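PDB 3C7T: ecdysteroid-phosphate phosphatase from Bombyx mori, which hydrolyses ecdysteroid phosphates, above all ecdysone 22-phosphate, to release the active moulting hormones, and also acts as a protein tyrosine phosphatase through its phosphoglycerate-mutase-like domain. Local coordinates for residues Asp31-Val34 and Asn39-Leu42; Leu63-Ala68 and Cys93-Gln98; Val80-Val85 and Gln98-Gly103; His84-Pro89 and Met147-Tyr152; Gly117-Lys122 and Ile130-Pro135. All coordinates share one frame; numbering follows the deposited sequence.

Contact 1: Asp31-Val34 and Asn39-Leu42; sequences DTYV and NLPL
Y33 meets the 39-42 loop end-on, with the phenol hydroxyl leading and the backbone carbonyl of P41 receiving it. The central measurement is the hydrogen bond from Y33 OH to P41 O, 2.7 Å long. Its direction is well defined: the angle at the acceptor is 137° and the donor lies in the carbonyl plane, on a lone pair. P41 O in turn lies at the edge of the Y33 ring, close to the ring plane, only 3.3 Å from CE2, so the carbonyl sits beside one corner of the phenol and not over a face. L42 O takes up a looser place along the same edge, 3.9 Å from Y33 CE2.

The tyrosine gets this far because its CG stands opposite the backbone N (chi1 172°), which sends the ring away from strand 32-33. The aliphatic groups gather about the oxygen. L40, whose side chain runs at a slant to that of Y33, brings its CB to 3.3 Å from Y33 OH, and P41 CD lies 3.7 Å from that same OH. Behind these groups, C27 touches both Y33 and L40, while V16 touches L40 and P41. N39 anchors the start of segment 39-42 by hydrogen bonds to L63 N and, across the dimer interface, to I249 O of the second subunit.

An acceptor near the ring plane lets the phenolic O-H stay coplanar with its ring, the conformation conjugation prefers. One directed bond, flanked by carbon, therefore fixes the position of the tyrosine end against a loop without regular secondary structure.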
# COMPACT_ATOMS: atom_id res chain seq x y z
N ASP A 31 -7.10 21.39 18.14
CA ASP A 31 -6.33 21.90 16.98
C ASP A 31 -5.03 21.16 16.67
O ASP A 31 -4.28 21.56 15.77
CB ASP A 31 -6.07 23.41 17.08
CG ASP A 31 -7.22 24.25 16.52
OD1 ASP A 31 -7.95 23.75 15.62
OD2 ASP A 31 -7.38 25.40 16.98
N THR A 32 -4.78 20.07 17.41
CA THR A 32 -3.61 19.24 17.17
C THR A 32 -3.99 17.90 16.55
O THR A 32 -4.78 17.14 17.12
CB THR A 32 -2.82 19.01 18.47
OG1 THR A 32 -2.46 20.28 19.02
CG2 THR A 32 -1.56 18.22 18.20
N TYR A 33 -3.42 17.64 15.38
CA TYR A 33 -3.64 16.37 14.65
C TYR A 33 -3.03 15.19 15.41
O TYR A 33 -1.86 15.25 15.80
CB TYR A 33 -3.02 16.46 13.26
CG TYR A 33 -3.02 15.15 12.49
CD1 TYR A 33 -4.23 14.61 12.03
CD2 TYR A 33 -1.83 14.46 12.24
CE1 TYR A 33 -4.24 13.40 11.32
CE2 TYR A 33 -1.83 13.26 11.53
CZ TYR A 33 -3.04 12.73 11.08
OH TYR A 33 -3.05 11.55 10.38
N VAL A 34 -3.81 14.13 15.60
CA VAL A 34 -3.31 12.88 16.17
C VAL A 34 -3.55 11.81 15.11
O VAL A 34 -4.66 11.68 14.62
CB VAL A 34 -4.08 12.47 17.45
CG1 VAL A 34 -3.68 11.05 17.89
CG2 VAL A 34 -3.90 13.51 18.59
N ASN A 39 -2.91 4.05 8.06
CA ASN A 39 -2.93 4.53 6.70
C ASN A 39 -3.18 6.06 6.63
O ASN A 39 -3.26 6.64 5.54
CB ASN A 39 -3.98 3.72 5.90
CG ASN A 39 -3.85 3.89 4.41
OD1 ASN A 39 -2.75 4.05 3.87
ND2 ASN A 39 -5.00 3.84 3.71
N LEU A 40 -3.23 6.73 7.78
CA LEU A 40 -3.28 8.20 7.78
C LEU A 40 -1.87 8.84 7.79
O LEU A 40 -0.89 8.19 8.21
CB LEU A 40 -4.09 8.73 8.99
CG LEU A 40 -5.61 8.57 8.91
CD1 LEU A 40 -6.24 8.80 10.26
CD2 LEU A 40 -6.21 9.52 7.88
N PRO A 41 -1.76 10.10 7.34
CA PRO A 41 -0.44 10.76 7.40
C PRO A 41 0.18 10.71 8.80
O PRO A 41 -0.54 10.75 9.80
CB PRO A 41 -0.75 12.20 7.02
CG PRO A 41 -2.02 12.10 6.18
CD PRO A 41 -2.81 10.98 6.77
N LEU A 42 1.50 10.60 8.87
CA LEU A 42 2.20 10.63 10.16
C LEU A 42 2.00 11.98 10.88
O LEU A 42 1.85 12.03 12.11
CB LEU A 42 3.69 10.38 9.94
CG LEU A 42 4.09 8.96 9.53
CD1 LEU A 42 5.57 8.91 9.15
CD2 LEU A 42 3.78 8.01 10.66

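Contact 2: Leu63-Ala68 and Cys93-Gln98; sequences LGWFQA and CVETAQ
Two helices of the histidine phosphatase domain cross here: W65 and A68 of helix 62-77 meet E95, T96 and Q98 of helix 91-104. The local axes come within 8.5 Å at a signed angle of -49°, and the tightest backbone approach is at A68 and T96, where the CA atoms are 5.4 Å apart. A small residue permits this: A68 CB lies 3.4 Å from T96 O and 3.6 Å from T96 CG2.

W65 fills the wider part of the crossing. Its CZ2 rests 3.7 Å from E95 CB, and E95 O stands above one face, towards the rim. The carboxylate runs on past the pyrrole side, its plane turned 68° from the indole, with OE2 near the ring plane at the edge. A water accepts from W65 NE1 at 2.9 Å and makes a weak bond to E95 OE2, while E95 OE1 is held by L60 N. At the far end of the indole, W65 CZ3 meets Q98 CG at 3.9 Å; a bend at chi2 (60°) leads the Q98 amide off to bond N144 N through OE1.

The crossing stands next to the catalytic centre. T96 OG1 is hydrogen-bonded to R92 O and G13 N, and its side chain touches H12, the phosphohistidine nucleophile. A97 of helix 91-104 packs on I112 of strand 112-114 and I190 of strand 187-191, while F66 of helix 62-77 stacks on F66 of the second subunit.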
# COMPACT_ATOMS: atom_id res chain seq x y z
N LEU A 63 -1.01 4.63 1.70
CA LEU A 63 -1.09 3.79 0.52
C LEU A 63 -0.99 4.66 -0.73
O LEU A 63 -0.38 4.28 -1.71
CB LEU A 63 -2.41 3.02 0.50
CG LEU A 63 -2.63 2.14 -0.73
CD1 LEU A 63 -1.36 1.33 -1.09
CD2 LEU A 63 -3.84 1.27 -0.54
N GLY A 64 -1.62 5.83 -0.71
CA GLY A 64 -1.58 6.73 -1.88
C GLY A 64 -0.18 7.16 -2.25
O GLY A 64 0.19 7.18 -3.42
N TRP A 65 0.62 7.54 -1.26
CA TRP A 65 2.06 7.75 -1.46
C TRP A 65 2.75 6.52 -2.05
O TRP A 65 3.52 6.64 -2.99
CB TRP A 65 2.73 8.09 -0.14
CG TRP A 65 2.57 9.51 0.23
CD1 TRP A 65 1.51 10.08 0.87
CD2 TRP A 65 3.52 10.56 -0.00
NE1 TRP A 65 1.75 11.44 1.06
CE2 TRP A 65 2.97 11.75 0.54
CE3 TRP A 65 4.80 10.61 -0.60
CZ2 TRP A 65 3.65 12.99 0.48
CZ3 TRP A 65 5.48 11.83 -0.65
CH2 TRP A 65 4.90 13.00 -0.10
N PHE A 66 2.45 5.35 -1.49
CA PHE A 66 3.07 4.08 -1.94
C PHE A 66 2.72 3.73 -3.39
O PHE A 66 3.57 3.32 -4.18
CB PHE A 66 2.63 2.96 -1.00
CG PHE A 66 3.30 1.65 -1.25
CD1 PHE A 66 4.66 1.49 -1.04
CD2 PHE A 66 2.55 0.56 -1.68
CE1 PHE A 66 5.28 0.23 -1.27
CE2 PHE A 66 3.15 -0.70 -1.91
CZ PHE A 66 4.52 -0.85 -1.71
N GLN A 67 1.45 3.92 -3.75
CA GLN A 67 1.02 3.77 -5.16
C GLN A 67 1.82 4.65 -6.11
O GLN A 67 2.26 4.19 -7.17
CB GLN A 67 -0.48 4.11 -5.29
CG GLN A 67 -1.36 3.09 -4.56
CD GLN A 67 -2.85 3.51 -4.46
OE1 GLN A 67 -3.19 4.71 -4.49
NE2 GLN A 67 -3.76 2.51 -4.28
N ALA A 68 2.03 5.91 -5.72
CA ALA A 68 2.80 6.85 -6.58
C ALA A 68 4.25 6.40 -6.66
O ALA A 68 4.88 6.45 -7.72
CB ALA A 68 2.70 8.26 -6.01
N CYS A 93 -2.39 15.79 -5.61
CA CYS A 93 -1.61 15.73 -6.86
C CYS A 93 -0.14 16.07 -6.62
O CYS A 93 0.77 15.40 -7.13
CB CYS A 93 -2.23 16.62 -7.94
SG CYS A 93 -3.99 16.28 -8.22
N VAL A 94 0.10 17.13 -5.85
CA VAL A 94 1.48 17.48 -5.48
C VAL A 94 2.14 16.34 -4.67
O VAL A 94 3.31 15.99 -4.89
CB VAL A 94 1.57 18.82 -4.73
CG1 VAL A 94 3.05 19.18 -4.52
CG2 VAL A 94 0.87 19.93 -5.56
N GLU A 95 1.40 15.74 -3.75
CA GLU A 95 1.96 14.61 -3.02
C GLU A 95 2.19 13.41 -3.92
O GLU A 95 3.18 12.71 -3.74
CB GLU A 95 1.10 14.23 -1.82
CG GLU A 95 1.05 15.31 -0.74
CD GLU A 95 0.26 14.84 0.50
OE1 GLU A 95 -0.83 14.24 0.33
OE2 GLU A 95 0.71 15.08 1.64
N THR A 96 1.32 13.18 -4.90
CA THR A 96 1.55 12.09 -5.84
C THR A 96 2.85 12.35 -6.60
O THR A 96 3.66 11.44 -6.84
CB THR A 96 0.37 11.89 -6.76
OG1 THR A 96 -0.79 11.64 -5.96
CG2 THR A 96 0.61 10.68 -7.75
N ALA A 97 3.05 13.61 -6.98
CA ALA A 97 4.25 14.00 -7.72
C ALA A 97 5.50 13.69 -6.90
O ALA A 97 6.49 13.16 -7.44
CB ALA A 97 4.17 15.49 -8.10
N GLN A 98 5.47 14.04 -5.61
CA GLN A 98 6.62 13.74 -4.77
C GLN A 98 6.84 12.24 -4.60
O GLN A 98 7.97 11.78 -4.71
CB GLN A 98 6.51 14.42 -3.40
CG GLN A 98 7.80 14.30 -2.57
CD GLN A 98 8.98 14.94 -3.26
OE1 GLN A 98 8.90 16.08 -3.70
NE2 GLN A 98 10.09 14.19 -3.38
O HOH W 1 -0.30 12.51 2.81

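Contact 3: Val80-Val85 and Gln98-Gly103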
# COMPACT_ATOMS: atom_id res chain seq x y z
N VAL A 80 13.49 4.63 -17.77
CA VAL A 80 12.92 5.87 -18.26
C VAL A 80 13.13 7.02 -17.26
O VAL A 80 12.78 6.91 -16.09
CB VAL A 80 11.42 5.72 -18.66
CG1 VAL A 80 10.86 7.06 -19.17
CG2 VAL A 80 11.25 4.64 -19.72
N SER A 81 13.72 8.11 -17.75
CA SER A 81 13.94 9.30 -16.92
C SER A 81 12.78 10.28 -17.10
O SER A 81 12.00 10.12 -18.03
CB SER A 81 15.25 9.97 -17.31
OG SER A 81 15.27 10.20 -18.71
N ILE A 82 12.68 11.26 -16.20
CA ILE A 82 11.71 12.34 -16.33
C ILE A 82 12.43 13.64 -15.96
O ILE A 82 13.21 13.70 -14.99
CB ILE A 82 10.39 12.12 -15.49
CG1 ILE A 82 9.48 11.07 -16.15
CG2 ILE A 82 9.54 13.36 -15.42
CD1 ILE A 82 9.75 9.69 -15.72
N LYS A 83 12.18 14.69 -16.73
CA LYS A 83 12.84 15.95 -16.44
C LYS A 83 11.84 17.00 -16.04
O LYS A 83 12.14 17.88 -15.23
CB LYS A 83 13.63 16.39 -17.67
CG LYS A 83 14.48 17.63 -17.46
CD LYS A 83 15.57 17.71 -18.52
CE LYS A 83 16.41 18.98 -18.38
NZ LYS A 83 16.91 19.18 -16.99
N HIS A 84 10.64 16.92 -16.62
CA HIS A 84 9.66 18.00 -16.51
C HIS A 84 8.39 17.46 -15.87
O HIS A 84 7.70 16.64 -16.47
CB HIS A 84 9.37 18.58 -17.89
CG HIS A 84 10.60 18.95 -18.65
ND1 HIS A 84 11.07 18.22 -19.72
CD2 HIS A 84 11.48 19.98 -18.49
CE1 HIS A 84 12.17 18.78 -20.20
NE2 HIS A 84 12.43 19.85 -19.46
N VAL A 85 8.12 17.93 -14.65
CA VAL A 85 7.04 17.41 -13.81
C VAL A 85 6.08 18.54 -13.48
O VAL A 85 6.47 19.57 -12.89
CB VAL A 85 7.60 16.76 -12.51
CG1 VAL A 85 6.47 16.26 -11.62
CG2 VAL A 85 8.56 15.62 -12.84
N GLN A 98 5.47 14.04 -5.61
CA GLN A 98 6.62 13.74 -4.77
C GLN A 98 6.84 12.24 -4.60
O GLN A 98 7.97 11.78 -4.71
CB GLN A 98 6.51 14.42 -3.40
CG GLN A 98 7.80 14.30 -2.57
CD GLN A 98 8.98 14.94 -3.26
OE1 GLN A 98 8.90 16.08 -3.70
NE2 GLN A 98 10.09 14.19 -3.38
N GLY A 99 5.78 11.46 -4.32
CA GLY A 99 5.92 10.00 -4.23
C GLY A 99 6.50 9.43 -5.52
O GLY A 99 7.41 8.60 -5.51
N PHE A 100 6.01 9.93 -6.66
CA PHE A 100 6.50 9.47 -7.95
C PHE A 100 8.02 9.72 -8.06
O PHE A 100 8.82 8.82 -8.40
CB PHE A 100 5.74 10.19 -9.08
CG PHE A 100 6.29 9.93 -10.44
CD1 PHE A 100 6.00 8.74 -11.11
CD2 PHE A 100 7.08 10.89 -11.08
CE1 PHE A 100 6.52 8.49 -12.36
CE2 PHE A 100 7.59 10.65 -12.35
CZ PHE A 100 7.30 9.44 -12.99
N LEU A 101 8.42 10.95 -7.75
CA LEU A 101 9.85 11.32 -7.78
C LEU A 101 10.69 10.54 -6.79
O LEU A 101 11.87 10.25 -7.07
CB LEU A 101 10.01 12.85 -7.58
CG LEU A 101 9.49 13.74 -8.71
CD1 LEU A 101 9.52 15.22 -8.30
CD2 LEU A 101 10.26 13.53 -10.00
N ASP A 102 10.12 10.21 -5.65
CA ASP A 102 10.82 9.39 -4.65
C ASP A 102 11.09 7.98 -5.22
O ASP A 102 12.18 7.43 -5.07
CB ASP A 102 10.02 9.27 -3.35
CG ASP A 102 9.98 10.58 -2.55
OD1 ASP A 102 10.78 11.49 -2.79
OD2 ASP A 102 9.11 10.67 -1.64
N GLY A 103 10.08 7.39 -5.86
CA GLY A 103 10.21 6.04 -6.43
C GLY A 103 11.21 6.04 -7.57
O GLY A 103 12.04 5.10 -7.71
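With chi1 at 172°, F100 swings its ring clear of helix 91-104 and out towards I82, so that only the far end of the ring does the touching. I82 answers with CG1 placed opposite its carbonyl carbon (chi1 -75°), and its second torsion of 89° turns CD1 to the ring. The two side chains are roughly perpendicular. I82 CD1 lies 3.7 Å from F100 CZ and 4.1 Å from F100 CE2, near the plane of the ring, which identifies this as a methyl set against an aromatic edge and rules out a CH-pi approach to a face.

The second pair is purely aliphatic. V85 CG2 and L101 CD2 are 3.9 Å apart, the two side chains running antiparallel alongside each other. Both pairs are buried, and no hydrogen bond spans the segments; the nearest CA atoms, those of I82 and L101, are still 8.8 Å apart, so the backbones are separated by a layer of side chains.

On the helix, Q98 and D102 are linked by a bond from NE2 to OD1 of 2.8 Å. The acceptor lies almost in the amide plane, whereas the donor meets OD1 from above the carboxylate plane.

The contact lies within the beta-alpha-beta unit formed by strand 84-87, helix 91-104 and strand 112-114, and fastens the helix to the preceding strand (V85) and to the loop that leads into it (I82). I188 of strand 187-191 touches I82, V85 and F100 alike, L101 also reaches I112 of strand 112-114, and helix 62-77 borders the cluster, with M75 against I82 and V71 against F100.

Contact 4: His84-Pro89 and Met147-Tyr152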
# COMPACT_ATOMS: atom_id res chain seq x y z
N HIS A 84 10.64 16.92 -16.62
CA HIS A 84 9.66 18.00 -16.51
C HIS A 84 8.39 17.46 -15.87
O HIS A 84 7.70 16.64 -16.47
CB HIS A 84 9.37 18.58 -17.89
CG HIS A 84 10.60 18.95 -18.65
ND1 HIS A 84 11.07 18.22 -19.72
CD2 HIS A 84 11.48 19.98 -18.49
CE1 HIS A 84 12.17 18.78 -20.20
NE2 HIS A 84 12.43 19.85 -19.46
N VAL A 85 8.12 17.93 -14.65
CA VAL A 85 7.04 17.41 -13.81
C VAL A 85 6.08 18.54 -13.48
O VAL A 85 6.47 19.57 -12.89
CB VAL A 85 7.60 16.76 -12.51
CG1 VAL A 85 6.47 16.26 -11.62
CG2 VAL A 85 8.56 15.62 -12.84
N TYR A 86 4.83 18.37 -13.92
CA TYR A 86 3.76 19.35 -13.70
C TYR A 86 2.66 18.69 -12.87
O TYR A 86 2.28 17.56 -13.15
CB TYR A 86 3.19 19.84 -15.04
CG TYR A 86 4.24 20.46 -15.94
CD1 TYR A 86 5.05 19.66 -16.74
CD2 TYR A 86 4.43 21.85 -15.97
CE1 TYR A 86 6.03 20.23 -17.57
CE2 TYR A 86 5.40 22.43 -16.81
CZ TYR A 86 6.20 21.61 -17.59
OH TYR A 86 7.16 22.14 -18.41
N ALA A 87 2.17 19.40 -11.86
CA ALA A 87 1.14 18.87 -10.98
C ALA A 87 0.01 19.86 -10.79
O ALA A 87 0.24 21.07 -10.67
CB ALA A 87 1.72 18.50 -9.64
N SER A 88 -1.22 19.34 -10.78
CA SER A 88 -2.38 20.13 -10.38
C SER A 88 -2.10 20.69 -8.98
O SER A 88 -1.37 20.07 -8.23
CB SER A 88 -3.60 19.22 -10.33
OG SER A 88 -4.62 19.80 -9.55
N PRO A 89 -2.64 21.87 -8.64
CA PRO A 89 -2.33 22.44 -7.33
C PRO A 89 -3.02 21.75 -6.13
O PRO A 89 -2.72 22.10 -4.98
CB PRO A 89 -2.76 23.91 -7.48
CG PRO A 89 -3.84 23.87 -8.49
CD PRO A 89 -3.50 22.77 -9.44
N MET A 147 10.10 26.69 -6.81
CA MET A 147 9.77 28.03 -6.27
C MET A 147 9.73 29.15 -7.32
O MET A 147 9.04 30.16 -7.15
CB MET A 147 10.77 28.42 -5.18
CG MET A 147 10.61 27.68 -3.87
SD MET A 147 8.93 27.88 -3.26
CE MET A 147 9.29 27.98 -1.50
N THR A 148 10.48 28.96 -8.40
CA THR A 148 10.57 29.98 -9.43
C THR A 148 9.72 29.63 -10.65
O THR A 148 9.91 30.18 -11.74
CB THR A 148 12.03 30.26 -9.84
OG1 THR A 148 12.64 29.04 -10.30
CG2 THR A 148 12.83 30.80 -8.64
N TYR A 149 8.78 28.71 -10.48
CA TYR A 149 7.91 28.37 -11.59
C TYR A 149 6.80 29.41 -11.78
O TYR A 149 6.09 29.75 -10.83
CB TYR A 149 7.32 26.97 -11.41
CG TYR A 149 6.40 26.58 -12.54
CD1 TYR A 149 6.88 26.45 -13.84
CD2 TYR A 149 5.04 26.36 -12.31
CE1 TYR A 149 6.03 26.09 -14.89
CE2 TYR A 149 4.19 26.00 -13.36
CZ TYR A 149 4.69 25.87 -14.64
OH TYR A 149 3.85 25.50 -15.67
N LYS A 150 6.64 29.90 -13.00
CA LYS A 150 5.55 30.83 -13.32
C LYS A 150 4.49 30.09 -14.17
O LYS A 150 4.77 29.72 -15.31
CB LYS A 150 6.08 32.09 -14.01
CG LYS A 150 6.87 33.03 -13.06
CD LYS A 150 7.90 33.89 -13.79
CE LYS A 150 8.95 34.48 -12.83
NZ LYS A 150 9.90 33.45 -12.28
N PRO A 151 3.30 29.82 -13.58
CA PRO A 151 2.27 28.99 -14.21
C PRO A 151 1.73 29.53 -15.52
O PRO A 151 1.62 30.75 -15.68
CB PRO A 151 1.15 28.95 -13.16
CG PRO A 151 1.79 29.33 -11.89
CD PRO A 151 2.87 30.30 -12.25
N TYR A 152 1.37 28.62 -16.42
CA TYR A 152 0.73 28.99 -17.69
C TYR A 152 -0.67 29.56 -17.52
O TYR A 152 -1.11 30.40 -18.31
CB TYR A 152 0.68 27.81 -18.65
CG TYR A 152 2.04 27.30 -19.03
CD1 TYR A 152 2.94 28.12 -19.73
CD2 TYR A 152 2.42 26.00 -18.72
CE1 TYR A 152 4.21 27.64 -20.08
CE2 TYR A 152 3.68 25.52 -19.07
CZ TYR A 152 4.56 26.35 -19.75
OH TYR A 152 5.78 25.87 -20.10
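Y86 is met by two tyrosines of the 147-152 loop. The hydroxyl of Y149 lies at the edge of the Y86 ring, near its plane, with Y149 OH 3.6 Å from Y86 CE2 and 3.7 Å from Y86 CD2. Y149 CG stands opposite its backbone N (chi1 179°), which carries the hydroxyl out to Y86, the one side chain lying nearly square to the other. Y152 approaches the same carbon more loosely, its CE2 4.2 Å from Y86 CE2.

Both loop tyrosines are positioned by acids. Y149 OH is hydrogen-bonded to E115 OE1; this one carboxylate oxygen accepts from the Y149 hydroxyl and also from the main-chain N of Y152. Y152 OH in turn is tied to D179 OD2. Within the loop, P151 N lies 3.9 Å above one face of the Y149 ring, towards its rim. Y86 belongs to strand 84-87, which pairs with strand 187-191, and two residues further on S88 OG is hydrogen-bonded to NE2 of H192, a member of the tungstate pocket.

No hydrogen bond joins the two segments. The contact is van der Waals in kind, with at most a weak electrostatic attraction between the Y149 oxygen, already engaged with E115, and the C-H edge of Y86.

Contact 5: Gly117-Lys122 and Ile130-Pro135; sequences GLFEFK and IDFMTP
K122, which lies against I130, has its NZ gripped by two main-chain oxygens, those of D156 and S158. A bend at chi3 (-73°) leads the lysine chain round to them, and the aliphatic part is left for the contact: K122 CD sits 3.9 Å from I130 CD1, with I130 lying across the lysine chain.

The larger interaction is a T-shaped (edge-to-face) pair of phenylalanines. F132 points its edge at the face of F119, with the centroids 4.9 Å apart and the planes at 79°. F132 CZ stands 3.5 Å above the F119 plane, over the ring centre, and F119 CE1 is 3.5 Å from both F132 CZ and F132 CE1. The opposite face of F119 carries E120 CG, 3.7 Å above the plane and offset towards the rim, so the ring is clamped on two sides.

F119 also meets the ring of H192, an inferred active-site residue, with planes at about 85°. E120 touches the bound tungstate, and its OE2 forms a salt bridge with K128. R168 holds the main chain of F119 and E120, NH1 bonding F119 O and NH2 bonding E120 O.

F119 is thus a second-shell ring, packed on H192 and E120 of the tungstate pocket and met by F132 from segment 130-135. With no hydrogen bond between the segments, the join depends on aromatic and aliphatic carbon, and the C-H edge of F132 directed at the pi face of F119 is electrostatically favourable.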
# COMPACT_ATOMS: atom_id res chain seq x y z
N GLY A 117 -3.41 25.19 -14.37
CA GLY A 117 -4.02 24.75 -15.62
C GLY A 117 -4.50 23.31 -15.53
O GLY A 117 -5.47 22.94 -16.18
N LEU A 118 -3.84 22.52 -14.69
CA LEU A 118 -4.14 21.10 -14.52
C LEU A 118 -5.26 20.81 -13.52
O LEU A 118 -5.67 19.64 -13.39
CB LEU A 118 -2.85 20.34 -14.13
CG LEU A 118 -1.70 20.38 -15.16
CD1 LEU A 118 -0.52 19.62 -14.60
CD2 LEU A 118 -2.12 19.81 -16.52
N PHE A 119 -5.77 21.83 -12.83
CA PHE A 119 -6.82 21.57 -11.83
C PHE A 119 -8.11 21.01 -12.46
O PHE A 119 -8.44 21.31 -13.62
CB PHE A 119 -7.09 22.80 -10.94
CG PHE A 119 -7.98 22.51 -9.75
CD1 PHE A 119 -7.54 21.68 -8.73
CD2 PHE A 119 -9.25 23.08 -9.65
CE1 PHE A 119 -8.36 21.40 -7.63
CE2 PHE A 119 -10.08 22.82 -8.55
CZ PHE A 119 -9.63 21.97 -7.54
N GLU A 120 -8.82 20.18 -11.69
CA GLU A 120 -10.05 19.53 -12.13
C GLU A 120 -11.12 20.56 -12.52
O GLU A 120 -10.97 21.75 -12.24
CB GLU A 120 -10.58 18.64 -11.00
CG GLU A 120 -11.16 19.41 -9.82
CD GLU A 120 -11.63 18.51 -8.69
OE1 GLU A 120 -11.41 17.27 -8.78
OE2 GLU A 120 -12.24 19.05 -7.71
N PHE A 121 -12.17 20.08 -13.16
CA PHE A 121 -13.30 20.91 -13.58
C PHE A 121 -13.99 21.51 -12.36
O PHE A 121 -14.38 20.79 -11.43
CB PHE A 121 -14.24 20.04 -14.42
CG PHE A 121 -15.50 20.72 -14.89
CD1 PHE A 121 -15.54 22.08 -15.18
CD2 PHE A 121 -16.65 19.95 -15.09
CE1 PHE A 121 -16.72 22.67 -15.62
CE2 PHE A 121 -17.82 20.53 -15.53
CZ PHE A 121 -17.84 21.89 -15.80
N LYS A 122 -14.15 22.83 -12.38
CA LYS A 122 -14.95 23.56 -11.39
C LYS A 122 -16.41 23.68 -11.85
O LYS A 122 -16.79 24.67 -12.49
CB LYS A 122 -14.35 24.95 -11.15
CG LYS A 122 -12.92 24.92 -10.61
CD LYS A 122 -12.37 26.32 -10.41
CE LYS A 122 -12.05 26.99 -11.75
NZ LYS A 122 -11.99 28.48 -11.57
N ILE A 130 -12.49 25.68 -2.12
CA ILE A 130 -11.18 25.66 -2.77
C ILE A 130 -10.12 26.28 -1.85
O ILE A 130 -10.25 27.43 -1.42
CB ILE A 130 -11.20 26.34 -4.18
CG1 ILE A 130 -11.99 25.47 -5.18
CG2 ILE A 130 -9.78 26.56 -4.69
CD1 ILE A 130 -12.38 26.17 -6.49
N ASP A 131 -9.08 25.51 -1.55
CA ASP A 131 -8.07 25.93 -0.60
C ASP A 131 -6.79 25.21 -1.01
O ASP A 131 -6.69 23.99 -0.84
CB ASP A 131 -8.50 25.57 0.84
CG ASP A 131 -7.59 26.17 1.91
OD1 ASP A 131 -6.34 26.04 1.80
OD2 ASP A 131 -8.12 26.76 2.88
N PHE A 132 -5.84 25.95 -1.60
CA PHE A 132 -4.57 25.37 -2.04
C PHE A 132 -3.43 25.77 -1.11
O PHE A 132 -3.40 26.91 -0.60
CB PHE A 132 -4.22 25.80 -3.48
CG PHE A 132 -5.21 25.33 -4.50
CD1 PHE A 132 -5.62 24.00 -4.53
CD2 PHE A 132 -5.72 26.20 -5.44
CE1 PHE A 132 -6.54 23.56 -5.48
CE2 PHE A 132 -6.65 25.77 -6.41
CZ PHE A 132 -7.05 24.45 -6.42
N MET A 133 -2.50 24.84 -0.89
CA MET A 133 -1.28 25.20 -0.15
C MET A 133 -0.35 25.94 -1.10
O MET A 133 -0.26 25.60 -2.28
CB MET A 133 -0.60 23.98 0.47
CG MET A 133 -1.35 23.39 1.67
SD MET A 133 -0.72 21.79 2.27
CE MET A 133 0.83 22.29 3.04
N THR A 134 0.33 26.96 -0.58
CA THR A 134 1.24 27.75 -1.39
C THR A 134 2.49 26.93 -1.67
O THR A 134 2.81 26.04 -0.89
CB THR A 134 1.64 29.05 -0.65
OG1 THR A 134 2.29 28.70 0.58
CG2 THR A 134 0.42 29.89 -0.34
N PRO A 135 3.18 27.20 -2.80
CA PRO A 135 4.53 26.63 -3.02
C PRO A 135 5.44 26.72 -1.79
O PRO A 135 6.11 25.75 -1.46
CB PRO A 135 5.06 27.46 -4.19
CG PRO A 135 3.81 27.79 -4.98
CD PRO A 135 2.74 28.00 -3.96

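From the N terminus, contact 1 comes first, closing a short loop after strand 32-33; it adjoins contact 2 where N39 meets the start of helix 62-77, and both touch the second subunit. Contact 2 bridges helices 62-77 and 91-104 and crosses contact 3, with which it shares Q98: residues 80-85 fall between its segments, while their partner 98-103 extends beyond 93-98. It likewise crosses contact 4. Contacts 3 and 4 start together on strand 84-87 through H84 and V85, one leading to the following helix, the other to the distant 147-152 loop. Within that longer span lies contact 5, which joins two parts of the single loop between strand 112-114 and helix 135-140, near the tungstate pocket, and touches contact 4 through S88 and F119.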